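Local structure of galactose-binding lectin (Arachis hypogaea, 6VAW) at the interface of chains A and B. The protein binds galactose and related beta-galactosides as a homotetrameric legume lectin whose sugar sites depend on bound calcium and manganese ions. Coordinates in Å, arbitrary orientation; residue numbers count along the deposited sequence, not the author numbering. Chains: chain A/B, Galactose-binding lectin.

The interface of chains A and B. Residues chain A 64-65, 166-169; chain B 185, 187-188.
B:Thr187 pushes its side chain between A:Ser64 and A:Asp168, and its hydroxyl bonds to both. The B:Thr187 CB faces the A:Asp168 carboxylate, 3.4 Å from A:Asp168 OD1. From there the residue forks. OG1 sits between its own backbone N and carbonyl carbon (chi1 67°), the crowded position, and this turns the hydroxyl towards chain A. B:Thr187 OG1 donates to A:Asp168 OD1 over 2.7 Å, meeting that oxygen on its anti side and 17° out of the carboxylate plane. The same B:Thr187 OG1 lies 2.7 Å from the A:Ser64 hydroxyl OG in a hydrogen bond. With its proton committed to the carboxylate, OG1 would most simply accept from A:Ser64, though the structure alone does not show this. The other branch, methyl B:Thr187 CG2, packs 3.7 Å from A:Ser64 CB and reaches the CG2 methyl of A:Ile166 more loosely, so the threonine shows chain A a polar tip on one branch and an apolar one on the other.

Behind this first shell, A:Ser64 OG is positioned from its own chain: the backbone N of A:Ser169, just past the end of strand 159-168, donates to A:Ser64 OG over 3.0 Å in a nearly straight bond. Also on chain A, A:Asp168 extends CG anti to its backbone N (chi1 176°), which carries OD1 out to strand 185-191 of chain B. The chain B strand thus approaches the beginning of strand 64-74 and the end of strand 159-168 together, tying both to one threonine.

Peanut lectin is a homotetramer, and the two-fold symmetry of this A-B interface repeats the contact with the chains exchanged. Next to the polar cluster, B:Ile185 adds apolar packing against the backbone of strand 64-74: the terminal methyl B:Ile185 CD1 rests 3.7 Å from A:Phe65 CA.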
loop_
_atom_site.group_PDB
_atom_site.type_symbol
_atom_site.label_atom_id
_atom_site.label_comp_id
_atom_site.label_asym_id
_atom_site.label_seq_id
_atom_site.Cartn_x
_atom_site.Cartn_y
_atom_site.Cartn_z
ATOM N N SER A 64 1.799 17.412 -1.338
ATOM C CA SER A 64 0.360 17.237 -1.213
ATOM C C SER A 64 0.202 16.108 -0.234
ATOM O O SER A 64 1.141 15.309 -0.081
ATOM C CB SER A 64 -0.298 16.905 -2.558
ATOM O OG SER A 64 -0.443 18.065 -3.365
ATOM N N PHE A 65 -0.937 16.007 0.425
ATOM C CA PHE A 65 -1.168 14.865 1.298
ATOM C C PHE A 65 -2.658 14.517 1.369
ATOM O O PHE A 65 -3.542 15.342 1.078
ATOM C CB PHE A 65 -0.561 15.042 2.699
ATOM C CG PHE A 65 -1.135 16.141 3.554
ATOM C CD1 PHE A 65 -2.354 15.969 4.214
ATOM C CD2 PHE A 65 -0.408 17.301 3.800
ATOM C CE1 PHE A 65 -2.861 16.956 5.055
ATOM C CE2 PHE A 65 -0.924 18.302 4.636
ATOM C CZ PHE A 65 -2.147 18.131 5.242
ATOM N N ILE A 166 -7.618 16.503 2.575
ATOM C CA ILE A 166 -6.824 16.582 1.341
ATOM C C ILE A 166 -6.126 17.924 1.327
ATOM O O ILE A 166 -6.807 18.957 1.393
ATOM C CB ILE A 166 -7.645 16.396 0.033
ATOM C CG1 ILE A 166 -8.347 15.039 -0.053
ATOM C CG2 ILE A 166 -6.761 16.637 -1.218
ATOM C CD1 ILE A 166 -9.380 14.987 -1.208
ATOM N N TYR A 167 -4.786 17.914 1.194
ATOM C CA TYR A 167 -4.063 19.169 0.985
ATOM C C TYR A 167 -3.515 19.153 -0.435
ATOM O O TYR A 167 -2.731 18.266 -0.789
ATOM C CB TYR A 167 -2.970 19.432 2.028
ATOM C CG TYR A 167 -2.288 20.766 1.819
ATOM C CD1 TYR A 167 -2.954 21.963 2.088
ATOM C CD2 TYR A 167 -1.028 20.842 1.231
ATOM C CE1 TYR A 167 -2.358 23.199 1.833
ATOM C CE2 TYR A 167 -0.419 22.069 0.978
ATOM C CZ TYR A 167 -1.084 23.248 1.290
ATOM O OH TYR A 167 -0.484 24.470 1.085
ATOM N N ASP A 168 -4.012 20.056 -1.277
ATOM C CA ASP A 168 -3.562 20.181 -2.664
ATOM C C ASP A 168 -2.487 21.282 -2.732
ATOM O O ASP A 168 -2.820 22.460 -2.628
ATOM C CB ASP A 168 -4.733 20.512 -3.600
ATOM C CG ASP A 168 -4.247 20.731 -5.024
ATOM O OD1 ASP A 168 -3.740 19.767 -5.639
ATOM O OD2 ASP A 168 -4.310 21.858 -5.492
ATOM N N SER A 169 -1.222 20.916 -2.909
ATOM C CA SER A 169 -0.126 21.902 -2.878
ATOM C C SER A 169 -0.236 23.019 -3.938
ATOM O O SER A 169 -0.003 24.169 -3.567
ATOM C CB SER A 169 1.238 21.225 -2.978
ATOM O OG SER A 169 1.432 20.569 -4.218
ATOM N N ILE B 185 0.826 9.840 -3.989
ATOM C CA ILE B 185 -0.469 10.498 -4.143
ATOM C C ILE B 185 -0.307 11.652 -5.135
ATOM O O ILE B 185 0.736 12.345 -5.157
ATOM C CB ILE B 185 -1.182 10.959 -2.846
ATOM C CG1 ILE B 185 -0.283 11.742 -1.914
ATOM C CG2 ILE B 185 -1.881 9.806 -2.138
ATOM C CD1 ILE B 185 -0.692 13.080 -1.855
ATOM N N THR B 187 -2.663 15.016 -6.500
ATOM C CA THR B 187 -3.839 15.820 -6.133
ATOM C C THR B 187 -4.096 16.886 -7.178
ATOM O O THR B 187 -3.166 17.342 -7.861
ATOM C CB THR B 187 -3.727 16.474 -4.736
ATOM O OG1 THR B 187 -2.698 17.466 -4.749
ATOM C CG2 THR B 187 -3.515 15.475 -3.613
ATOM N N ILE B 188 -5.347 17.337 -7.233
ATOM C CA ILE B 188 -5.766 18.424 -8.115
ATOM C C ILE B 188 -7.013 19.009 -7.481
ATOM O O ILE B 188 -7.851 18.257 -7.000
ATOM C CB ILE B 188 -5.978 17.983 -9.613
ATOM C CG1 ILE B 188 -6.170 19.228 -10.538
ATOM C CG2 ILE B 188 -7.093 16.911 -9.813
ATOM C CD1 ILE B 188 -6.232 18.932 -12.004
#